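Side-chain contacts in L-Ala-D/L-Glu epimerase, a muconate lactonizing enzyme (Klebsiella pneumoniae subsp. pneumoniae MGH 78578, PDB 3FCP), which belongs to the enolase superfamily, holding a magnesium ion in a TIM-barrel-like domain that is joined to an N-terminal capping domain: residues 309-314 with 351-356; 185-190 with 219-224; 204-209 with 236-241; 8-13 with 70-75. All coordinates share one frame; numbering follows the deposited sequence.

Contact 1 (309-314 with 351-356)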
# COMPACT_ATOMS: atom_id res chain seq x y z
N GLY A 309 33.30 -20.14 21.02
CA GLY A 309 32.23 -19.47 20.28
C GLY A 309 31.58 -18.35 21.07
O GLY A 309 31.14 -17.35 20.50
N THR A 310 31.52 -18.51 22.38
CA THR A 310 30.93 -17.50 23.23
C THR A 310 31.78 -16.24 23.26
O THR A 310 31.26 -15.14 23.08
CB THR A 310 30.71 -18.03 24.66
OG1 THR A 310 29.68 -19.02 24.64
CG2 THR A 310 30.32 -16.91 25.61
N VAL A 311 33.09 -16.38 23.47
CA VAL A 311 33.94 -15.19 23.52
C VAL A 311 34.01 -14.53 22.13
O VAL A 311 34.08 -13.31 22.02
CB VAL A 311 35.38 -15.51 24.04
CG1 VAL A 311 36.20 -16.22 22.98
CG2 VAL A 311 36.07 -14.21 24.46
N ALA A 312 33.98 -15.35 21.09
CA ALA A 312 34.01 -14.83 19.72
C ALA A 312 32.81 -13.90 19.56
O ALA A 312 32.94 -12.79 19.03
CB ALA A 312 33.92 -15.98 18.72
N SER A 313 31.65 -14.34 20.04
CA SER A 313 30.43 -13.54 19.97
C SER A 313 30.58 -12.28 20.82
O SER A 313 30.21 -11.19 20.38
CB SER A 313 29.22 -14.32 20.48
OG SER A 313 29.09 -15.55 19.80
N LEU A 314 31.11 -12.42 22.03
CA LEU A 314 31.28 -11.27 22.92
C LEU A 314 32.17 -10.18 22.33
O LEU A 314 31.92 -9.00 22.53
CB LEU A 314 31.85 -11.69 24.29
CG LEU A 314 31.01 -12.23 25.46
CD1 LEU A 314 29.71 -11.43 25.63
CD2 LEU A 314 30.70 -13.67 25.24
N ALA A 351 33.35 -10.95 31.77
CA ALA A 351 34.46 -10.08 31.44
C ALA A 351 35.02 -10.45 30.08
O ALA A 351 35.27 -11.62 29.79
CB ALA A 351 35.55 -10.19 32.51
N LEU A 352 35.21 -9.44 29.23
CA LEU A 352 35.74 -9.65 27.89
C LEU A 352 37.27 -9.58 27.90
O LEU A 352 37.84 -8.56 28.28
CB LEU A 352 35.21 -8.60 26.93
CG LEU A 352 35.74 -8.73 25.50
CD1 LEU A 352 35.12 -9.96 24.84
CD2 LEU A 352 35.42 -7.48 24.71
N PRO A 353 37.94 -10.66 27.48
CA PRO A 353 39.41 -10.63 27.47
C PRO A 353 39.89 -9.53 26.52
O PRO A 353 39.22 -9.23 25.53
CB PRO A 353 39.79 -12.02 26.96
CG PRO A 353 38.60 -12.87 27.34
CD PRO A 353 37.43 -11.97 27.04
N GLN A 354 41.03 -8.92 26.82
CA GLN A 354 41.56 -7.90 25.94
C GLN A 354 43.00 -8.20 25.54
O GLN A 354 43.76 -7.29 25.20
CB GLN A 354 41.47 -6.51 26.59
CG GLN A 354 40.05 -5.94 26.67
CD GLN A 354 39.42 -5.67 25.31
OE1 GLN A 354 38.90 -6.58 24.65
NE2 GLN A 354 39.48 -4.42 24.87
N THR A 355 43.37 -9.47 25.60
CA THR A 355 44.71 -9.90 25.20
C THR A 355 44.63 -10.14 23.69
O THR A 355 43.55 -10.02 23.11
CB THR A 355 45.11 -11.18 25.95
OG1 THR A 355 44.13 -12.20 25.72
CG2 THR A 355 45.22 -10.91 27.45
N PRO A 356 45.75 -10.48 23.04
CA PRO A 356 45.69 -10.71 21.58
C PRO A 356 44.76 -11.82 21.12
O PRO A 356 44.72 -12.90 21.71
CB PRO A 356 47.15 -10.99 21.22
CG PRO A 356 47.92 -10.18 22.25
CD PRO A 356 47.15 -10.51 23.51
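Val-311 sets its CG2 methyl against the CD-CG side of the Pro-353 ring, meeting CD at 3.7 Å and CG at 4.1 Å. This is an apolar seam of the modified TIM barrel of the enolase superfamily: helix 307-317, the helix that follows strand 297-300, lies against the chain as it leaves strand 349-351. The side chains of Val-311 and Pro-353 cross at a slant, and the CD end of the ring is what the methyl meets most closely. That methyl gets there because chi1 of Val-311, 74°, turns CG2 trans to the backbone N, leaving CG1 in the tighter slot between N and the carbonyl carbon.

One turn further along the helix, Leu-314 offers the root of its side chain. Leu-314 CB lies 3.7 Å from Leu-352 CD1, and the same CD1 is 3.9 Å from the backbone atom C of Leu-314. Leu-352 is extended at chi1 (179°), which carries its branch end up to the helix although its CB is not aimed straight at it. CD1 also comes within 4.4 Å of Val-311 CG2, so Leu-352 fills in between the two helix residues. No hydrogen bond crosses here; the backbone of Leu-352 pairs instead with Thr-135, and Leu-314 also packs on Met-328.

On the helix itself, Ser-313 turns its hydroxyl back one turn: OG donates to Gly-309 O at 2.8 Å, while the Ser-313 backbone N reaches that same oxygen from the opposite face of its carbonyl plane.

Contact 2 (185-190 with 219-224)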
# COMPACT_ATOMS: atom_id res chain seq x y z
N ALA A 185 3.24 -16.84 36.89
CA ALA A 185 3.76 -17.19 38.21
C ALA A 185 5.18 -16.65 38.40
O ALA A 185 5.51 -16.08 39.44
CB ALA A 185 3.75 -18.71 38.39
N ILE A 186 6.01 -16.82 37.38
CA ILE A 186 7.38 -16.35 37.44
C ILE A 186 7.44 -14.83 37.49
O ILE A 186 8.25 -14.25 38.22
CB ILE A 186 8.20 -16.87 36.24
CG1 ILE A 186 8.27 -18.39 36.29
CG2 ILE A 186 9.61 -16.28 36.27
CD1 ILE A 186 8.92 -19.03 35.07
N VAL A 187 6.57 -14.18 36.72
CA VAL A 187 6.53 -12.73 36.69
C VAL A 187 6.18 -12.18 38.08
O VAL A 187 6.79 -11.22 38.55
CB VAL A 187 5.50 -12.22 35.65
CG1 VAL A 187 5.30 -10.71 35.80
CG2 VAL A 187 5.98 -12.54 34.25
N GLU A 188 5.19 -12.79 38.73
CA GLU A 188 4.77 -12.36 40.06
C GLU A 188 5.90 -12.55 41.08
O GLU A 188 6.19 -11.65 41.87
CB GLU A 188 3.56 -13.17 40.53
CG GLU A 188 2.42 -13.25 39.54
CD GLU A 188 1.23 -14.01 40.09
OE1 GLU A 188 1.44 -15.04 40.77
OE2 GLU A 188 0.09 -13.57 39.84
N ALA A 189 6.52 -13.72 41.04
CA ALA A 189 7.61 -14.07 41.96
C ALA A 189 8.88 -13.24 41.78
O ALA A 189 9.39 -12.67 42.75
CB ALA A 189 7.93 -15.55 41.83
N LEU A 190 9.41 -13.19 40.56
CA LEU A 190 10.63 -12.44 40.28
C LEU A 190 10.25 -11.02 39.85
O LEU A 190 10.96 -10.37 39.07
CB LEU A 190 11.43 -13.12 39.16
CG LEU A 190 11.95 -14.55 39.38
CD1 LEU A 190 10.81 -15.49 39.70
CD2 LEU A 190 12.68 -15.01 38.12
N MET A 219 0.73 -8.95 31.25
CA MET A 219 1.32 -9.30 32.54
C MET A 219 2.68 -8.65 32.80
O MET A 219 3.28 -8.86 33.84
CB MET A 219 1.40 -10.83 32.72
CG MET A 219 2.19 -11.61 31.66
SD MET A 219 2.40 -13.39 32.06
CE MET A 219 0.93 -14.04 31.45
N GLY A 220 3.16 -7.84 31.86
CA GLY A 220 4.42 -7.15 32.07
C GLY A 220 5.69 -7.72 31.47
O GLY A 220 6.78 -7.26 31.78
N VAL A 221 5.56 -8.72 30.60
CA VAL A 221 6.74 -9.30 29.96
C VAL A 221 7.38 -8.20 29.11
O VAL A 221 6.69 -7.50 28.36
CB VAL A 221 6.34 -10.50 29.09
CG1 VAL A 221 7.54 -11.05 28.33
CG2 VAL A 221 5.74 -11.58 29.98
N ASP A 222 8.70 -8.03 29.23
CA ASP A 222 9.41 -6.99 28.50
C ASP A 222 9.76 -7.30 27.06
O ASP A 222 9.92 -6.40 26.24
CB ASP A 222 10.72 -6.63 29.22
CG ASP A 222 10.50 -6.08 30.61
OD1 ASP A 222 9.51 -5.35 30.82
OD2 ASP A 222 11.34 -6.37 31.49
N LEU A 223 9.88 -8.59 26.75
CA LEU A 223 10.26 -8.98 25.40
C LEU A 223 9.76 -10.38 25.08
O LEU A 223 9.85 -11.29 25.90
CB LEU A 223 11.79 -8.94 25.29
CG LEU A 223 12.47 -9.13 23.93
CD1 LEU A 223 12.21 -7.91 23.05
CD2 LEU A 223 13.97 -9.31 24.15
N ILE A 224 9.22 -10.55 23.88
CA ILE A 224 8.71 -11.85 23.43
C ILE A 224 9.54 -12.25 22.21
O ILE A 224 9.51 -11.56 21.19
CB ILE A 224 7.23 -11.75 22.99
CG1 ILE A 224 6.37 -11.19 24.14
CG2 ILE A 224 6.72 -13.14 22.57
CD1 ILE A 224 4.92 -10.89 23.73
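Val-187 directs its CB from helix 176-189 toward the turn that ends helix 206-218, and its two methyls divide the work. CG1 lies 3.4 Å from the carbonyl oxygen of Met-219, so one branch rests on backbone. CG2 faces side chains instead: it is 4.3 Å from SD of Met-219 and 4.4 Å from CG2 of Val-221. The division follows from chi1 of Val-187 (171°), which sets CG1 opposite the backbone N and swings CG2 round beside it.

Met-219 also directs its CB toward the helix, and from there the chain runs past the valine so that the thioether sulfur, rather than the terminal CE, makes the approach. Val-221 contributes a single methyl, at a distance that marks light packing. Everything that crosses is van der Waals contact, with no hydrogen bond between the segments.

Helix 206-218 closes in a Schellman motif at Gly-220, with a positive phi of 99°, a backbone shape that suits glycine, and two bonds back into the last helical turn.

Helix 176-189, strand 195-199, helix 206-218 and strand 223-225 follow one another in the alternating beta-alpha order of the barrel. Val-187 also touches Ile-196 of strand 195-199, Val-221 touches Val-198 of that strand, and on the far flank Ile-186 and Ala-189 pack on Ile-152 of helix 148-158.

Contact 3 (204-209 with 236-241)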
# COMPACT_ATOMS: atom_id res chain seq x y z
N TRP A 204 4.23 -21.10 18.24
CA TRP A 204 2.85 -20.71 18.04
C TRP A 204 2.35 -20.40 16.64
O TRP A 204 3.04 -19.79 15.83
CB TRP A 204 2.49 -19.51 18.92
CG TRP A 204 2.57 -19.76 20.39
CD1 TRP A 204 2.49 -20.97 21.03
CD2 TRP A 204 2.69 -18.77 21.42
NE1 TRP A 204 2.55 -20.79 22.39
CE2 TRP A 204 2.67 -19.45 22.66
CE3 TRP A 204 2.80 -17.37 21.41
CZ2 TRP A 204 2.75 -18.78 23.88
CZ3 TRP A 204 2.88 -16.71 22.63
CH2 TRP A 204 2.86 -17.41 23.85
N ASP A 205 1.11 -20.82 16.39
CA ASP A 205 0.44 -20.54 15.14
C ASP A 205 0.01 -19.08 15.32
O ASP A 205 0.07 -18.55 16.44
CB ASP A 205 -0.80 -21.42 14.99
CG ASP A 205 -1.74 -21.28 16.17
OD1 ASP A 205 -1.51 -21.94 17.20
OD2 ASP A 205 -2.71 -20.49 16.08
N ALA A 206 -0.42 -18.44 14.24
CA ALA A 206 -0.84 -17.04 14.27
C ALA A 206 -1.93 -16.69 15.29
O ALA A 206 -1.84 -15.67 15.97
CB ALA A 206 -1.29 -16.61 12.87
N ALA A 207 -2.95 -17.53 15.39
CA ALA A 207 -4.05 -17.28 16.33
C ALA A 207 -3.59 -17.41 17.79
O ALA A 207 -3.90 -16.57 18.63
CB ALA A 207 -5.22 -18.24 16.04
N THR A 208 -2.85 -18.47 18.08
CA THR A 208 -2.34 -18.70 19.42
C THR A 208 -1.36 -17.58 19.76
O THR A 208 -1.31 -17.10 20.89
CB THR A 208 -1.61 -20.06 19.49
OG1 THR A 208 -2.54 -21.11 19.20
CG2 THR A 208 -1.00 -20.28 20.88
N GLY A 209 -0.57 -17.17 18.77
CA GLY A 209 0.40 -16.11 18.99
C GLY A 209 -0.23 -14.77 19.36
O GLY A 209 0.26 -14.08 20.26
N LEU A 236 4.74 -12.25 12.20
CA LEU A 236 5.70 -11.61 13.09
C LEU A 236 5.58 -10.09 12.98
O LEU A 236 5.55 -9.38 13.98
CB LEU A 236 7.14 -12.04 12.75
CG LEU A 236 8.20 -11.53 13.74
CD1 LEU A 236 7.99 -12.22 15.09
CD2 LEU A 236 9.60 -11.84 13.22
N VAL A 237 5.52 -9.59 11.75
CA VAL A 237 5.39 -8.16 11.51
C VAL A 237 4.09 -7.60 12.10
O VAL A 237 4.10 -6.56 12.76
CB VAL A 237 5.42 -7.83 10.00
CG1 VAL A 237 5.08 -6.36 9.77
CG2 VAL A 237 6.81 -8.16 9.44
N ARG A 238 2.99 -8.30 11.86
CA ARG A 238 1.69 -7.87 12.36
C ARG A 238 1.72 -7.80 13.89
O ARG A 238 1.26 -6.83 14.49
CB ARG A 238 0.59 -8.84 11.89
CG ARG A 238 -0.81 -8.47 12.36
CD ARG A 238 -1.88 -9.41 11.78
NE ARG A 238 -1.64 -10.81 12.12
CZ ARG A 238 -1.30 -11.75 11.24
NH1 ARG A 238 -1.17 -11.44 9.96
NH2 ARG A 238 -1.09 -13.00 11.64
N LEU A 239 2.26 -8.84 14.51
CA LEU A 239 2.36 -8.87 15.96
C LEU A 239 3.22 -7.71 16.48
O LEU A 239 2.85 -7.05 17.44
CB LEU A 239 2.95 -10.21 16.42
CG LEU A 239 2.04 -11.42 16.17
CD1 LEU A 239 2.83 -12.71 16.32
CD2 LEU A 239 0.87 -11.38 17.15
N SER A 240 4.34 -7.43 15.81
CA SER A 240 5.21 -6.34 16.26
C SER A 240 4.51 -4.98 16.17
O SER A 240 4.87 -4.04 16.87
CB SER A 240 6.50 -6.30 15.43
OG SER A 240 6.30 -5.73 14.15
N GLN A 241 3.51 -4.88 15.30
CA GLN A 241 2.78 -3.63 15.13
C GLN A 241 1.56 -3.51 16.04
O GLN A 241 1.06 -2.41 16.27
CB GLN A 241 2.35 -3.47 13.67
CG GLN A 241 3.52 -3.19 12.71
CD GLN A 241 3.14 -3.39 11.25
OE1 GLN A 241 3.94 -3.12 10.35
NE2 GLN A 241 1.93 -3.87 11.00
O HOH W 1 -0.60 -13.46 14.46
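A water molecule is held between Ala-206 and Arg-238: it donates to Ala-206 O at 2.9 Å and accepts from Arg-238 NH2 at the same distance. No direct hydrogen bond joins segments 204-209 and 236-241, so the water bridges them. The arginine chain leaves its helix extended (chi1 -179°), then bends at chi3 (57°), which brings the guanidinium round to the start of helix 206-218. There NH2 also lies 3.8 Å from the CB methyl of Ala-206, which sits at the edge of the guanidinium, close to its plane. The water relays the donor of the guanidinium to the carbonyl, and the nearby positive charge probably polarises it. Thr-268 of a neighbouring subunit packs on both Ala-206 and Arg-238.

One turn on, the contact becomes apolar. Leu-239 sends CD2 to the backbone of Gly-209, 4.2 Å from its O, and where glycine has no side chain the leucine can lie against the main chain itself. Leu-239 also touches Val-228.

Helix 206-218 begins at a capped end. Asp-205 is its N-cap: OD2 accepts from Thr-208 N at 2.8 Å, nearly straight at 165°, with the N-H coming from above the carboxylate plane. Thr-208 in turn places CG2 over a face of the Trp-204 ring, toward its rim.

Three residues before Trp-204 stands Asn-201, a magnesium ligand, and the side-by-side packing of helices 206-218 and 233-242 is that of neighbouring outer helices in a TIM-barrel-like domain.

Contact 4 (8-13 with 70-75)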
# COMPACT_ATOMS: atom_id res chain seq x y z
N GLU A 8 47.93 -22.24 5.86
CA GLU A 8 48.63 -23.47 5.50
C GLU A 8 47.84 -24.71 5.83
O GLU A 8 47.88 -25.69 5.09
CB GLU A 8 50.00 -23.53 6.18
CG GLU A 8 51.05 -22.72 5.44
CD GLU A 8 52.47 -23.20 5.71
OE1 GLU A 8 53.35 -22.89 4.88
OE2 GLU A 8 52.70 -23.87 6.74
N GLN A 9 47.12 -24.67 6.94
CA GLN A 9 46.33 -25.82 7.32
C GLN A 9 45.09 -25.45 8.11
O GLN A 9 45.05 -24.42 8.79
CB GLN A 9 47.18 -26.81 8.13
CG GLN A 9 46.49 -28.14 8.36
CD GLN A 9 46.17 -28.85 7.05
OE1 GLN A 9 47.04 -29.51 6.46
NE2 GLN A 9 44.93 -28.71 6.58
N ILE A 10 44.08 -26.31 8.01
CA ILE A 10 42.83 -26.14 8.72
C ILE A 10 42.44 -27.51 9.26
O ILE A 10 42.33 -28.48 8.52
CB ILE A 10 41.70 -25.61 7.78
CG1 ILE A 10 42.00 -24.18 7.34
CG2 ILE A 10 40.36 -25.65 8.50
CD1 ILE A 10 40.99 -23.58 6.36
N GLU A 11 42.27 -27.58 10.57
CA GLU A 11 41.89 -28.82 11.25
C GLU A 11 40.54 -28.56 11.92
O GLU A 11 40.22 -27.41 12.21
CB GLU A 11 42.90 -29.17 12.34
CG GLU A 11 44.33 -29.38 11.89
CD GLU A 11 45.30 -29.31 13.06
OE1 GLU A 11 45.70 -28.18 13.44
OE2 GLU A 11 45.65 -30.37 13.62
N SER A 12 39.77 -29.61 12.16
CA SER A 12 38.50 -29.46 12.84
C SER A 12 38.15 -30.78 13.52
O SER A 12 38.53 -31.85 13.05
CB SER A 12 37.38 -29.04 11.87
OG SER A 12 37.06 -30.05 10.94
N TRP A 13 37.44 -30.68 14.63
CA TRP A 13 37.04 -31.85 15.40
C TRP A 13 35.64 -31.66 15.94
O TRP A 13 35.23 -30.53 16.23
CB TRP A 13 37.95 -32.03 16.62
CG TRP A 13 39.42 -32.03 16.36
CD1 TRP A 13 40.21 -33.13 16.17
CD2 TRP A 13 40.28 -30.89 16.32
NE1 TRP A 13 41.52 -32.74 16.03
CE2 TRP A 13 41.59 -31.37 16.12
CE3 TRP A 13 40.07 -29.51 16.44
CZ2 TRP A 13 42.70 -30.52 16.04
CZ3 TRP A 13 41.17 -28.66 16.35
CH2 TRP A 13 42.47 -29.17 16.16
N SER A 70 31.59 -31.46 7.89
CA SER A 70 31.71 -31.81 6.48
C SER A 70 32.01 -30.58 5.62
O SER A 70 32.88 -30.63 4.77
CB SER A 70 30.40 -32.47 6.00
OG SER A 70 30.39 -32.60 4.60
N ALA A 71 31.28 -29.49 5.85
CA ALA A 71 31.50 -28.26 5.09
C ALA A 71 32.94 -27.77 5.25
O ALA A 71 33.58 -27.37 4.29
CB ALA A 71 30.52 -27.18 5.54
N ILE A 72 33.44 -27.83 6.48
CA ILE A 72 34.80 -27.39 6.76
C ILE A 72 35.85 -28.29 6.10
O ILE A 72 36.75 -27.80 5.42
CB ILE A 72 35.06 -27.36 8.29
CG1 ILE A 72 34.19 -26.26 8.92
CG2 ILE A 72 36.55 -27.12 8.57
CD1 ILE A 72 34.16 -26.28 10.43
N THR A 73 35.72 -29.59 6.29
CA THR A 73 36.66 -30.55 5.72
C THR A 73 36.68 -30.63 4.20
O THR A 73 37.73 -30.47 3.58
CB THR A 73 36.39 -31.98 6.26
OG1 THR A 73 36.50 -31.99 7.69
CG2 THR A 73 37.39 -32.98 5.67
N HIS A 74 35.52 -30.88 3.60
CA HIS A 74 35.44 -31.04 2.15
C HIS A 74 35.39 -29.80 1.26
O HIS A 74 35.77 -29.88 0.10
CB HIS A 74 34.23 -31.91 1.79
CG HIS A 74 34.33 -33.31 2.30
ND1 HIS A 74 34.05 -33.64 3.61
CD2 HIS A 74 34.69 -34.46 1.69
CE1 HIS A 74 34.24 -34.94 3.78
NE2 HIS A 74 34.62 -35.46 2.62
N TYR A 75 34.92 -28.68 1.79
CA TYR A 75 34.79 -27.48 0.97
C TYR A 75 35.59 -26.26 1.39
O TYR A 75 36.36 -25.73 0.60
CB TYR A 75 33.30 -27.13 0.86
CG TYR A 75 32.51 -28.21 0.15
CD1 TYR A 75 32.55 -28.33 -1.23
CD2 TYR A 75 31.81 -29.17 0.88
CE1 TYR A 75 31.90 -29.39 -1.89
CE2 TYR A 75 31.16 -30.23 0.24
CZ TYR A 75 31.21 -30.33 -1.14
OH TYR A 75 30.60 -31.39 -1.78
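Two hydroxyls face each other here without bonding: Ser-12 OG on the strand and Thr-73 OG1 on the helix are 3.8 Å apart, too long for a hydrogen bond. Ile-72 and Thr-73 lie where the helix is irregular, with a wider pi-type turn at 71-75. Thr-73 OG1 is instead bonded to the backbone O of Ser-69, one turn earlier in its own helix. Ser-12 turns its hydroxyl toward the helix, with chi1 of 68° holding OG between the backbone N and the carbonyl carbon, and there it meets a methyl as well: CG2 of Ile-72 is 3.8 Å from OG and 3.9 Å from Ser-12 CB.

That same methyl also reaches Ile-10, CG2 to CG2 at 4.1 Å, the two isoleucine side chains crossing at about a right angle. Strand 7-17 is an edge strand, within this chain, of the three-stranded antiparallel sheet in the N-terminal capping domain, and helix 65-80 runs back over it. The axes of the two short segments pass at 8.8 Å with their directions 150° apart. Ile-10 also packs on Val-38 and Leu-40 of strand 33-42, while Ile-72 touches Val-36 and, on helix 103-121, Ala-105.

Just ahead of Ile-10 the strand has a classic beta bulge, Glu-8 and Gln-9 both facing Thr-41. The Tyr-75 hydroxyl is hydrogen-bonded to Glu-66 OE1 of a neighbouring subunit.

Contacts 1, 2 and 3 belong to the barrel domain, whereas contact 4 lies in the capping domain, about 41 Å from contact 3 between centres. Contact 1 is the most central and wholly apolar; contact 3 is also buried, yet far from the chain's centre, and there another subunit helps cover it and a water takes part. Contacts 2 and 4 are only partly buried. Helix 206-218 is common to contacts 2 and 3: its start packs beside the next helix, and the turn after its end packs on the preceding one. Contact 4 alone sets a helix on an antiparallel sheet, mixing a serine and a threonine hydroxyl with isoleucine methyls.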